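Local coordinates for protein lipase (Photobacterium sp. M37, PDB 2ORY) that probably hydrolyses triacylglycerols to release fatty acids, as a cold-adapted lipase of the class 3 family with an alpha/beta hydrolase fold, at residues 12-21 with 86-94; 5-13 with 200-208. All coordinates share one frame; numbering follows the deposited sequence.

In the fold
Helix 5-15 supplies one side of both contacts, and Phe12 and Ser13 belong to each. Contact 2 sets its first turns on strand 199-206, the outermost strand on that side of the mixed sheet; contact 1 sets its last turn and the loop after it on strand 84-90, with strand 166-173 lying between the two. The centres of the two contacts lie about 12 Å apart, yet the contacts touch, with Val86 CG1 3.4 Å from Met9 CE. In sequence, contact 1 falls within the span 5-208. Tyr17 and Pro94 of contact 1 touch Ser174, the probable nucleophile of a Ser174-His312-Asp236 triad, and Pro94 also packs on His312; Phe206 of contact 2 stays close to the triad but does not reach it.

Contact 1 of 2, residues 12-21 with 86-94; sequences FSYMSYYGIT and VIAIRGTNP
Tyr17 lays the CD2-CE2 side of its ring across Arg90 CG and CD, with Tyr17 CE2 3.4 Å from Arg90 CG; ring and guanidinium planes are 11° apart, but these methylenes, not the guanidinium, meet the ring. The ring meets Pro94 obliquely: Pro94 CG lies 4.2 Å from the Tyr17 ring centroid, 29° off its normal, an off-centre CH-pi contact. Arg90 CG stands opposite the backbone N (chi1 179°), and a bend at chi3 turns the guanidinium toward the loop after the helix. There Ile20 CD1 sits over one guanidinium face, 4.0 Å above the Arg90 plane and offset toward the rim, while Tyr18 O lies at its edge, in plane. Ile20 CG2 also lies 3.4 Å from Asn93 CG. Ser16 OG, bonded to Phe12 O, packs on Ala88 CB at 3.7 Å, and Val86 CG1 sits over a face of the Phe12 ring. One water donates to Ser13 O and Ile89 O, bridging the backbones; a second joins Tyr17 OH to Gly91 N. Tyr17 OH is also hydrogen-bonded to His173 ND1, beside the probable nucleophile Ser174. The helix end rests on strand 84-90, flanked by Tyr74 of strand 66-78, while helices 304-319 and 328-332 pack on Pro94.

Contact 2 of 2, residues 5-13 with 200-208; sequences KEQLMLAFS and DISTIPFAG
Ile204 projects from strand 199-206 toward the helix, its CB carrying CG1 opposite the carbonyl carbon (chi1 -63°); CG1 then extends the chain to CD1. Ile204 CD1 is received by Met9 CG at 3.8 Å and by Glu6 CG at 4.0 Å, both side chains crossing it at about a right angle. Lys5 CG, CD and CE pass obliquely by the same methyl. Phe206, two residues on, meets the next turn of the helix at Glu6, Met9, Leu10 and Ser13. Leu10 CD1 stands over one face of the Phe206 ring, 3.8 Å from its centroid and 17° off the normal, a CH-pi contact. Glu6 O approaches the ring edge near its plane, 3.3 Å from Phe206 CZ. Ser13 OG lies 3.8 Å from Phe206 CD1; this hydroxyl donates to Met9 O, which also accepts from Ser13 N on the opposite face of its carbonyl plane, and it is hydrogen-bonded to Thr171 OG1. The axes of helix 5-13 and strand 200-206 approach to 9.1 Å at a crossing angle of -64°. Apolar and CH-pi contacts carry this helix-on-sheet layer, characteristic of the alpha/beta hydrolase fold, whose helices pack on a central sheet, with strands 84-90, 166-173 and 199-206 parallel here.

Contact 1 of 2, residues 12-21 with 86-94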
ATOM      1  N   PHE A  12      -5.543   9.343   3.085  1.00 23.88           N
ATOM      2  CA  PHE A  12      -4.138   9.633   2.827  1.00 26.03           C
ATOM      3  C   PHE A  12      -3.581   8.670   1.793  1.00 25.47           C
ATOM      4  O   PHE A  12      -2.756   9.047   0.967  1.00 24.23           O
ATOM      5  CB  PHE A  12      -3.316   9.513   4.109  1.00 27.25           C
ATOM      6  CG  PHE A  12      -3.489  10.669   5.048  1.00 31.00           C
ATOM      7  CD1 PHE A  12      -4.004  10.472   6.332  1.00 26.64           C
ATOM      8  CD2 PHE A  12      -3.104  11.950   4.663  1.00 21.65           C
ATOM      9  CE1 PHE A  12      -4.125  11.534   7.217  1.00 24.72           C
ATOM     10  CE2 PHE A  12      -3.224  13.018   5.538  1.00 27.98           C
ATOM     11  CZ  PHE A  12      -3.734  12.811   6.822  1.00 30.57           C
ATOM     12  N   SER A  13      -4.037   7.423   1.845  1.00 24.91           N
ATOM     13  CA  SER A  13      -3.571   6.426   0.901  1.00 22.16           C
ATOM     14  C   SER A  13      -4.003   6.815  -0.501  1.00 24.50           C
ATOM     15  O   SER A  13      -3.238   6.655  -1.455  1.00 23.42           O
ATOM     16  CB  SER A  13      -4.127   5.044   1.243  1.00 21.42           C
ATOM     17  OG  SER A  13      -3.461   4.486   2.365  1.00 22.45           O
ATOM     18  N   TYR A  14      -5.220   7.338  -0.630  1.00 22.92           N
ATOM     19  CA  TYR A  14      -5.727   7.727  -1.949  1.00 24.05           C
ATOM     20  C   TYR A  14      -5.198   9.052  -2.471  1.00 27.49           C
ATOM     21  O   TYR A  14      -5.051   9.231  -3.685  1.00 29.22           O
ATOM     22  CB  TYR A  14      -7.259   7.709  -1.978  1.00 17.91           C
ATOM     23  CG  TYR A  14      -7.797   6.322  -2.307  1.00 23.90           C
ATOM     24  CD1 TYR A  14      -7.453   5.221  -1.517  1.00 22.80           C
ATOM     25  CD2 TYR A  14      -8.606   6.101  -3.426  1.00 15.38           C
ATOM     26  CE1 TYR A  14      -7.892   3.933  -1.828  1.00 22.41           C
ATOM     27  CE2 TYR A  14      -9.064   4.806  -3.753  1.00 19.95           C
ATOM     28  CZ  TYR A  14      -8.696   3.725  -2.946  1.00 26.85           C
ATOM     29  OH  TYR A  14      -9.113   2.437  -3.238  1.00 21.52           O
ATOM     30  N   MET A  15      -4.883   9.966  -1.561  1.00 26.66           N
ATOM     31  CA  MET A  15      -4.323  11.255  -1.951  1.00 29.06           C
ATOM     32  C   MET A  15      -2.940  11.002  -2.562  1.00 29.94           C
ATOM     33  O   MET A  15      -2.438  11.815  -3.332  1.00 27.01           O
ATOM     34  CB  MET A  15      -4.192  12.165  -0.724  1.00 28.81           C
ATOM     35  CG  MET A  15      -3.799  13.610  -1.054  1.00 33.17           C
ATOM     36  SD  MET A  15      -3.739  14.665   0.423  1.00 35.11           S
ATOM     37  CE  MET A  15      -2.150  14.268   1.060  1.00 32.09           C
ATOM     38  N   SER A  16      -2.339   9.868  -2.202  1.00 27.79           N
ATOM     39  CA  SER A  16      -1.031   9.465  -2.709  1.00 26.88           C
ATOM     40  C   SER A  16      -1.045   9.286  -4.218  1.00 26.25           C
ATOM     41  O   SER A  16      -0.021   9.442  -4.884  1.00 27.87           O
ATOM     42  CB  SER A  16      -0.621   8.131  -2.095  1.00 23.75           C
ATOM     43  OG  SER A  16      -0.688   8.191  -0.693  1.00 36.36           O
ATOM     44  N   TYR A  17      -2.210   8.944  -4.744  1.00 25.56           N
ATOM     45  CA  TYR A  17      -2.366   8.691  -6.163  1.00 28.59           C
ATOM     46  C   TYR A  17      -2.449   9.899  -7.107  1.00 33.55           C
ATOM     47  O   TYR A  17      -2.522   9.724  -8.325  1.00 35.02           O
ATOM     48  CB  TYR A  17      -3.574   7.768  -6.376  1.00 25.13           C
ATOM     49  CG  TYR A  17      -3.291   6.330  -5.974  1.00 28.91           C
ATOM     50  CD1 TYR A  17      -4.105   5.662  -5.059  1.00 26.07           C
ATOM     51  CD2 TYR A  17      -2.190   5.644  -6.499  1.00 26.36           C
ATOM     52  CE1 TYR A  17      -3.834   4.350  -4.674  1.00 25.47           C
ATOM     53  CE2 TYR A  17      -1.912   4.329  -6.122  1.00 25.52           C
ATOM     54  CZ  TYR A  17      -2.738   3.692  -5.210  1.00 25.10           C
ATOM     55  OH  TYR A  17      -2.469   2.393  -4.849  1.00 27.93           O
ATOM     56  N   TYR A  18      -2.427  11.115  -6.575  1.00 30.90           N
ATOM     57  CA  TYR A  18      -2.496  12.270  -7.451  1.00 33.28           C
ATOM     58  C   TYR A  18      -1.350  12.203  -8.435  1.00 37.59           C
ATOM     59  O   TYR A  18      -0.226  11.900  -8.054  1.00 39.84           O
ATOM     60  CB  TYR A  18      -2.422  13.567  -6.656  1.00 34.22           C
ATOM     61  CG  TYR A  18      -3.779  14.113  -6.286  1.00 32.44           C
ATOM     62  CD1 TYR A  18      -4.114  14.351  -4.955  1.00 31.38           C
ATOM     63  CD2 TYR A  18      -4.720  14.413  -7.268  1.00 27.04           C
ATOM     64  CE1 TYR A  18      -5.345  14.878  -4.609  1.00 26.99           C
ATOM     65  CE2 TYR A  18      -5.959  14.941  -6.934  1.00 26.28           C
ATOM     66  CZ  TYR A  18      -6.263  15.174  -5.603  1.00 29.63           C
ATOM     67  OH  TYR A  18      -7.478  15.717  -5.251  1.00 27.12           O
ATOM     68  N   GLY A  19      -1.642  12.466  -9.704  1.00 39.13           N
ATOM     69  CA  GLY A  19      -0.603  12.422 -10.713  1.00 45.31           C
ATOM     70  C   GLY A  19      -0.141  11.021 -11.102  1.00 48.50           C
ATOM     71  O   GLY A  19       1.005  10.832 -11.527  1.00 47.88           O
ATOM     72  N   ILE A  20      -1.024  10.036 -10.975  1.00 47.28           N
ATOM     73  CA  ILE A  20      -0.661   8.668 -11.322  1.00 51.00           C
ATOM     74  C   ILE A  20      -0.496   8.491 -12.832  1.00 48.84           C
ATOM     75  O   ILE A  20       0.253   7.626 -13.284  1.00 50.41           O
ATOM     76  CB  ILE A  20      -1.707   7.653 -10.766  1.00 46.83           C
ATOM     77  CG1 ILE A  20      -1.053   6.766  -9.710  1.00 46.41           C
ATOM     78  CG2 ILE A  20      -2.269   6.786 -11.872  1.00 56.58           C
ATOM     79  CD1 ILE A  20       0.152   6.050 -10.192  1.00 36.59           C
ATOM     80  N   THR A  21      -1.183   9.319 -13.606  1.00 52.23           N
ATOM     81  CA  THR A  21      -1.103   9.241 -15.064  1.00 58.55           C
ATOM     82  C   THR A  21      -0.510  10.516 -15.677  1.00 62.59           C
ATOM     83  O   THR A  21      -0.822  10.883 -16.811  1.00 63.92           O
ATOM     84  CB  THR A  21      -2.495   8.993 -15.664  1.00 57.24           C
ATOM     85  OG1 THR A  21      -3.436   9.892 -15.061  1.00 55.06           O
ATOM     86  CG2 THR A  21      -2.941   7.551 -15.416  1.00 58.07           C
ATOM     87  N   VAL A  86       2.008  10.780   9.753  1.00 26.42           N
ATOM     88  CA  VAL A  86       1.471   9.764   8.848  1.00 28.67           C
ATOM     89  C   VAL A  86       2.483   9.573   7.712  1.00 25.44           C
ATOM     90  O   VAL A  86       2.873  10.539   7.076  1.00 28.54           O
ATOM     91  CB  VAL A  86       0.123  10.185   8.189  1.00 31.41           C
ATOM     92  CG1 VAL A  86      -0.291   9.152   7.151  1.00 26.29           C
ATOM     93  CG2 VAL A  86      -0.963  10.307   9.226  1.00 24.12           C
ATOM     94  N   ILE A  87       2.943   8.345   7.482  1.00 27.43           N
ATOM     95  CA  ILE A  87       3.834   8.079   6.348  1.00 23.23           C
ATOM     96  C   ILE A  87       2.940   7.338   5.322  1.00 26.93           C
ATOM     97  O   ILE A  87       2.450   6.244   5.602  1.00 27.00           O
ATOM     98  CB  ILE A  87       4.990   7.154   6.732  1.00 25.59           C
ATOM     99  CG1 ILE A  87       5.898   7.820   7.763  1.00 23.62           C
ATOM    100  CG2 ILE A  87       5.747   6.750   5.481  1.00 23.54           C
ATOM    101  CD1 ILE A  87       7.033   6.897   8.222  1.00 23.67           C
ATOM    102  N   ALA A  88       2.704   7.939   4.160  1.00 24.75           N
ATOM    103  CA  ALA A  88       1.849   7.312   3.149  1.00 27.04           C
ATOM    104  C   ALA A  88       2.703   6.847   1.964  1.00 29.61           C
ATOM    105  O   ALA A  88       3.630   7.540   1.540  1.00 26.30           O
ATOM    106  CB  ALA A  88       0.762   8.297   2.688  1.00 28.76           C
ATOM    107  N   ILE A  89       2.385   5.663   1.441  1.00 28.48           N
ATOM    108  CA  ILE A  89       3.155   5.071   0.359  1.00 24.93           C
ATOM    109  C   ILE A  89       2.287   4.669  -0.823  1.00 28.51           C
ATOM    110  O   ILE A  89       1.186   4.148  -0.661  1.00 29.95           O
ATOM    111  CB  ILE A  89       3.943   3.840   0.901  1.00 29.57           C
ATOM    112  CG1 ILE A  89       5.021   4.344   1.887  1.00 30.78           C
ATOM    113  CG2 ILE A  89       4.535   2.999  -0.255  1.00 28.76           C
ATOM    114  CD1 ILE A  89       5.663   3.285   2.743  1.00 26.66           C
ATOM    115  N   ARG A  90       2.809   4.912  -2.018  1.00 25.78           N
ATOM    116  CA  ARG A  90       2.116   4.604  -3.267  1.00 26.12           C
ATOM    117  C   ARG A  90       3.067   3.807  -4.148  1.00 27.24           C
ATOM    118  O   ARG A  90       4.283   3.987  -4.065  1.00 22.45           O
ATOM    119  CB  ARG A  90       1.768   5.920  -3.983  1.00 32.89           C
ATOM    120  CG  ARG A  90       1.069   5.783  -5.317  1.00 33.70           C
ATOM    121  CD  ARG A  90       1.090   7.081  -6.119  1.00 24.94           C
ATOM    122  NE  ARG A  90       2.323   7.213  -6.881  1.00 40.88           N
ATOM    123  CZ  ARG A  90       2.618   8.251  -7.652  1.00 42.40           C
ATOM    124  NH1 ARG A  90       1.763   9.258  -7.770  1.00 51.05           N
ATOM    125  NH2 ARG A  90       3.774   8.294  -8.292  1.00 52.50           N
ATOM    126  N   GLY A  91       2.499   2.929  -4.973  1.00 26.54           N
ATOM    127  CA  GLY A  91       3.262   2.140  -5.923  1.00 21.24           C
ATOM    128  C   GLY A  91       2.810   2.610  -7.303  1.00 23.72           C
ATOM    129  O   GLY A  91       2.518   3.787  -7.471  1.00 22.03           O
ATOM    130  N   THR A  92       2.715   1.704  -8.275  1.00 20.21           N
ATOM    131  CA  THR A  92       2.291   2.034  -9.643  1.00 22.76           C
ATOM    132  C   THR A  92       0.775   2.186  -9.749  1.00 25.34           C
ATOM    133  O   THR A  92       0.046   1.812  -8.834  1.00 23.08           O
ATOM    134  CB  THR A  92       2.693   0.913 -10.584  1.00 24.94           C
ATOM    135  OG1 THR A  92       4.003   0.488 -10.234  1.00 42.86           O
ATOM    136  CG2 THR A  92       2.721   1.364 -12.004  1.00 16.26           C
ATOM    137  N   ASN A  93       0.310   2.744 -10.863  1.00 21.77           N
ATOM    138  CA  ASN A  93      -1.118   2.909 -11.101  1.00 23.67           C
ATOM    139  C   ASN A  93      -1.723   1.538 -10.851  1.00 22.59           C
ATOM    140  O   ASN A  93      -1.485   0.589 -11.609  1.00 23.57           O
ATOM    141  CB  ASN A  93      -1.361   3.318 -12.541  1.00 27.07           C
ATOM    142  CG  ASN A  93      -2.810   3.611 -12.820  1.00 31.67           C
ATOM    143  OD1 ASN A  93      -3.687   3.355 -11.988  1.00 32.03           O
ATOM    144  ND2 ASN A  93      -3.079   4.153 -14.007  1.00 31.47           N
ATOM    145  N   PRO A  94      -2.553   1.430  -9.805  1.00 23.08           N
ATOM    146  CA  PRO A  94      -3.200   0.179  -9.407  1.00 23.01           C
ATOM    147  C   PRO A  94      -4.265  -0.479 -10.282  1.00 22.43           C
ATOM    148  O   PRO A  94      -4.581  -1.651 -10.048  1.00 20.07           O
ATOM    149  CB  PRO A  94      -3.739   0.516  -8.018  1.00 20.84           C
ATOM    150  CG  PRO A  94      -4.204   1.943  -8.202  1.00 22.60           C
ATOM    151  CD  PRO A  94      -3.076   2.572  -9.020  1.00 19.75           C
TER
HETATM  152  O   HOH W   1      -1.242   4.483  -1.204  1.00 21.45           O
HETATM  153  O   HOH W   2       0.316   1.485  -4.915  1.00 20.26           O

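Contact 2 of 2, residues 5-13 with 200-208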
ATOM      1  N   LYS A   5     -10.139   6.306  12.267  1.00 28.64           N
ATOM      2  CA  LYS A   5      -8.726   6.321  11.933  1.00 35.60           C
ATOM      3  C   LYS A   5      -8.530   5.633  10.584  1.00 32.32           C
ATOM      4  O   LYS A   5      -7.801   6.125   9.733  1.00 30.09           O
ATOM      5  CB  LYS A   5      -7.924   5.596  13.019  1.00 37.82           C
ATOM      6  CG  LYS A   5      -6.410   5.589  12.819  1.00 42.60           C
ATOM      7  CD  LYS A   5      -5.729   4.818  13.955  1.00 45.32           C
ATOM      8  CE  LYS A   5      -4.235   4.683  13.738  1.00 47.93           C
ATOM      9  NZ  LYS A   5      -3.611   6.016  13.716  1.00 52.85           N
ATOM     10  N   GLU A   6      -9.208   4.506  10.393  1.00 31.60           N
ATOM     11  CA  GLU A   6      -9.109   3.747   9.153  1.00 34.47           C
ATOM     12  C   GLU A   6      -9.563   4.555   7.949  1.00 31.62           C
ATOM     13  O   GLU A   6      -8.931   4.513   6.894  1.00 32.53           O
ATOM     14  CB  GLU A   6      -9.922   2.457   9.263  1.00 33.72           C
ATOM     15  CG  GLU A   6      -9.423   1.567  10.362  1.00 42.49           C
ATOM     16  CD  GLU A   6     -10.255   1.657  11.619  1.00 49.88           C
ATOM     17  OE1 GLU A   6     -10.468   2.772  12.164  1.00 48.23           O
ATOM     18  OE2 GLU A   6     -10.694   0.578  12.062  1.00 55.72           O
ATOM     19  N   GLN A   7     -10.662   5.282   8.108  1.00 28.14           N
ATOM     20  CA  GLN A   7     -11.187   6.124   7.038  1.00 30.28           C
ATOM     21  C   GLN A   7     -10.206   7.257   6.740  1.00 31.39           C
ATOM     22  O   GLN A   7     -10.028   7.668   5.591  1.00 32.39           O
ATOM     23  CB  GLN A   7     -12.535   6.720   7.444  1.00 28.47           C
ATOM     24  CG  GLN A   7     -13.611   5.685   7.693  1.00 34.94           C
ATOM     25  CD  GLN A   7     -14.901   6.326   8.140  1.00 40.38           C
ATOM     26  OE1 GLN A   7     -14.974   6.916   9.219  1.00 39.66           O
ATOM     27  NE2 GLN A   7     -15.927   6.230   7.306  1.00 36.53           N
ATOM     28  N   LEU A   8      -9.562   7.762   7.781  1.00 28.36           N
ATOM     29  CA  LEU A   8      -8.616   8.842   7.591  1.00 29.03           C
ATOM     30  C   LEU A   8      -7.433   8.365   6.789  1.00 27.13           C
ATOM     31  O   LEU A   8      -7.034   9.018   5.837  1.00 37.39           O
ATOM     32  CB  LEU A   8      -8.145   9.391   8.932  1.00 27.89           C
ATOM     33  CG  LEU A   8      -7.158  10.553   8.845  1.00 30.75           C
ATOM     34  CD1 LEU A   8      -7.812  11.736   8.144  1.00 31.35           C
ATOM     35  CD2 LEU A   8      -6.732  10.946  10.250  1.00 34.26           C
ATOM     36  N   MET A   9      -6.867   7.228   7.175  1.00 30.14           N
ATOM     37  CA  MET A   9      -5.731   6.660   6.461  1.00 27.98           C
ATOM     38  C   MET A   9      -6.089   6.267   5.012  1.00 25.21           C
ATOM     39  O   MET A   9      -5.223   6.243   4.139  1.00 26.46           O
ATOM     40  CB  MET A   9      -5.194   5.444   7.223  1.00 25.05           C
ATOM     41  CG  MET A   9      -4.662   5.745   8.629  1.00 28.43           C
ATOM     42  SD  MET A   9      -3.496   7.120   8.760  1.00 25.99           S
ATOM     43  CE  MET A   9      -2.094   6.424   8.177  1.00 41.99           C
ATOM     44  N   LEU A  10      -7.353   5.938   4.758  1.00 26.75           N
ATOM     45  CA  LEU A  10      -7.788   5.595   3.402  1.00 25.64           C
ATOM     46  C   LEU A  10      -7.648   6.860   2.569  1.00 26.97           C
ATOM     47  O   LEU A  10      -7.239   6.818   1.412  1.00 27.84           O
ATOM     48  CB  LEU A  10      -9.256   5.157   3.386  1.00 26.30           C
ATOM     49  CG  LEU A  10      -9.773   4.796   1.986  1.00 30.21           C
ATOM     50  CD1 LEU A  10      -9.064   3.510   1.535  1.00 25.42           C
ATOM     51  CD2 LEU A  10     -11.285   4.600   1.988  1.00 22.41           C
ATOM     52  N   ALA A  11      -8.002   7.990   3.182  1.00 26.47           N
ATOM     53  CA  ALA A  11      -7.912   9.290   2.534  1.00 23.18           C
ATOM     54  C   ALA A  11      -6.468   9.638   2.182  1.00 25.21           C
ATOM     55  O   ALA A  11      -6.193  10.184   1.116  1.00 25.09           O
ATOM     56  CB  ALA A  11      -8.510  10.374   3.450  1.00 25.37           C
ATOM     57  N   PHE A  12      -5.543   9.343   3.085  1.00 23.88           N
ATOM     58  CA  PHE A  12      -4.138   9.633   2.827  1.00 26.03           C
ATOM     59  C   PHE A  12      -3.581   8.670   1.793  1.00 25.47           C
ATOM     60  O   PHE A  12      -2.756   9.047   0.967  1.00 24.23           O
ATOM     61  CB  PHE A  12      -3.316   9.513   4.109  1.00 27.25           C
ATOM     62  CG  PHE A  12      -3.489  10.669   5.048  1.00 31.00           C
ATOM     63  CD1 PHE A  12      -4.004  10.472   6.332  1.00 26.64           C
ATOM     64  CD2 PHE A  12      -3.104  11.950   4.663  1.00 21.65           C
ATOM     65  CE1 PHE A  12      -4.125  11.534   7.217  1.00 24.72           C
ATOM     66  CE2 PHE A  12      -3.224  13.018   5.538  1.00 27.98           C
ATOM     67  CZ  PHE A  12      -3.734  12.811   6.822  1.00 30.57           C
ATOM     68  N   SER A  13      -4.037   7.423   1.845  1.00 24.91           N
ATOM     69  CA  SER A  13      -3.571   6.426   0.901  1.00 22.16           C
ATOM     70  C   SER A  13      -4.003   6.815  -0.501  1.00 24.50           C
ATOM     71  O   SER A  13      -3.238   6.655  -1.455  1.00 23.42           O
ATOM     72  CB  SER A  13      -4.127   5.044   1.243  1.00 21.42           C
ATOM     73  OG  SER A  13      -3.461   4.486   2.365  1.00 22.45           O
ATOM     74  N   ASP A 200       5.620   5.345  18.781  1.00 34.57           N
ATOM     75  CA  ASP A 200       4.578   4.321  18.675  1.00 36.89           C
ATOM     76  C   ASP A 200       4.281   4.151  17.195  1.00 33.66           C
ATOM     77  O   ASP A 200       3.743   5.060  16.544  1.00 25.33           O
ATOM     78  CB  ASP A 200       3.299   4.757  19.403  1.00 45.33           C
ATOM     79  CG  ASP A 200       3.424   4.659  20.922  1.00 54.97           C
ATOM     80  OD1 ASP A 200       4.565   4.680  21.433  1.00 58.29           O
ATOM     81  OD2 ASP A 200       2.382   4.571  21.606  1.00 55.81           O
ATOM     82  N   ILE A 201       4.635   2.982  16.676  1.00 29.76           N
ATOM     83  CA  ILE A 201       4.461   2.679  15.266  1.00 28.51           C
ATOM     84  C   ILE A 201       3.278   1.772  14.990  1.00 29.98           C
ATOM     85  O   ILE A 201       3.174   0.688  15.553  1.00 29.28           O
ATOM     86  CB  ILE A 201       5.733   1.998  14.695  1.00 28.53           C
ATOM     87  CG1 ILE A 201       6.941   2.929  14.871  1.00 27.91           C
ATOM     88  CG2 ILE A 201       5.503   1.611  13.219  1.00 27.27           C
ATOM     89  CD1 ILE A 201       8.266   2.341  14.421  1.00 25.88           C
ATOM     90  N   SER A 202       2.389   2.222  14.118  1.00 26.84           N
ATOM     91  CA  SER A 202       1.232   1.425  13.726  1.00 25.03           C
ATOM     92  C   SER A 202       1.102   1.490  12.210  1.00 25.62           C
ATOM     93  O   SER A 202       1.703   2.344  11.558  1.00 27.85           O
ATOM     94  CB  SER A 202      -0.044   1.991  14.335  1.00 19.69           C
ATOM     95  OG  SER A 202      -0.146   3.348  13.964  1.00 26.58           O
ATOM     96  N   THR A 203       0.296   0.602  11.644  1.00 24.76           N
ATOM     97  CA  THR A 203       0.108   0.616  10.209  1.00 23.69           C
ATOM     98  C   THR A 203      -1.268   0.119   9.797  1.00 23.26           C
ATOM     99  O   THR A 203      -1.792  -0.843  10.368  1.00 23.79           O
ATOM    100  CB  THR A 203       1.195  -0.235   9.499  1.00 25.45           C
ATOM    101  OG1 THR A 203       0.977  -0.208   8.087  1.00 22.66           O
ATOM    102  CG2 THR A 203       1.156  -1.676   9.982  1.00 19.37           C
ATOM    103  N   ILE A 204      -1.851   0.801   8.815  1.00 22.45           N
ATOM    104  CA  ILE A 204      -3.147   0.432   8.270  1.00 23.37           C
ATOM    105  C   ILE A 204      -2.976   0.294   6.761  1.00 20.91           C
ATOM    106  O   ILE A 204      -3.156   1.246   6.005  1.00 24.46           O
ATOM    107  CB  ILE A 204      -4.236   1.497   8.598  1.00 27.88           C
ATOM    108  CG1 ILE A 204      -4.426   1.573  10.111  1.00 28.44           C
ATOM    109  CG2 ILE A 204      -5.591   1.089   7.996  1.00 22.15           C
ATOM    110  CD1 ILE A 204      -5.507   2.566  10.555  1.00 24.80           C
ATOM    111  N   PRO A 205      -2.589  -0.899   6.306  1.00 23.62           N
ATOM    112  CA  PRO A 205      -2.383  -1.174   4.878  1.00 23.75           C
ATOM    113  C   PRO A 205      -3.636  -1.700   4.197  1.00 24.07           C
ATOM    114  O   PRO A 205      -4.255  -2.641   4.685  1.00 27.68           O
ATOM    115  CB  PRO A 205      -1.280  -2.218   4.895  1.00 21.22           C
ATOM    116  CG  PRO A 205      -1.658  -3.033   6.110  1.00 23.95           C
ATOM    117  CD  PRO A 205      -2.096  -2.013   7.139  1.00 18.53           C
ATOM    118  N   PHE A 206      -3.994  -1.096   3.066  1.00 23.75           N
ATOM    119  CA  PHE A 206      -5.171  -1.501   2.303  1.00 20.83           C
ATOM    120  C   PHE A 206      -4.824  -2.303   1.056  1.00 22.35           C
ATOM    121  O   PHE A 206      -3.788  -2.077   0.429  1.00 26.41           O
ATOM    122  CB  PHE A 206      -5.971  -0.277   1.818  1.00 20.63           C
ATOM    123  CG  PHE A 206      -6.490   0.614   2.918  1.00 22.81           C
ATOM    124  CD1 PHE A 206      -5.663   1.565   3.521  1.00 21.46           C
ATOM    125  CD2 PHE A 206      -7.799   0.486   3.370  1.00 22.23           C
ATOM    126  CE1 PHE A 206      -6.127   2.371   4.561  1.00 23.20           C
ATOM    127  CE2 PHE A 206      -8.275   1.290   4.415  1.00 16.72           C
ATOM    128  CZ  PHE A 206      -7.434   2.230   5.008  1.00 22.63           C
ATOM    129  N   ALA A 207      -5.691  -3.254   0.720  1.00 23.63           N
ATOM    130  CA  ALA A 207      -5.589  -4.011  -0.520  1.00 20.56           C
ATOM    131  C   ALA A 207      -4.213  -4.506  -0.945  1.00 23.58           C
ATOM    132  O   ALA A 207      -3.896  -4.536  -2.141  1.00 22.12           O
ATOM    133  CB  ALA A 207      -6.170  -3.144  -1.629  1.00 13.76           C
ATOM    134  N   GLY A 208      -3.403  -4.914   0.012  1.00 20.47           N
ATOM    135  CA  GLY A 208      -2.069  -5.344  -0.342  1.00 19.58           C
ATOM    136  C   GLY A 208      -1.861  -6.822  -0.538  1.00 23.57           C
ATOM    137  O   GLY A 208      -2.523  -7.651   0.109  1.00 23.08           O
TER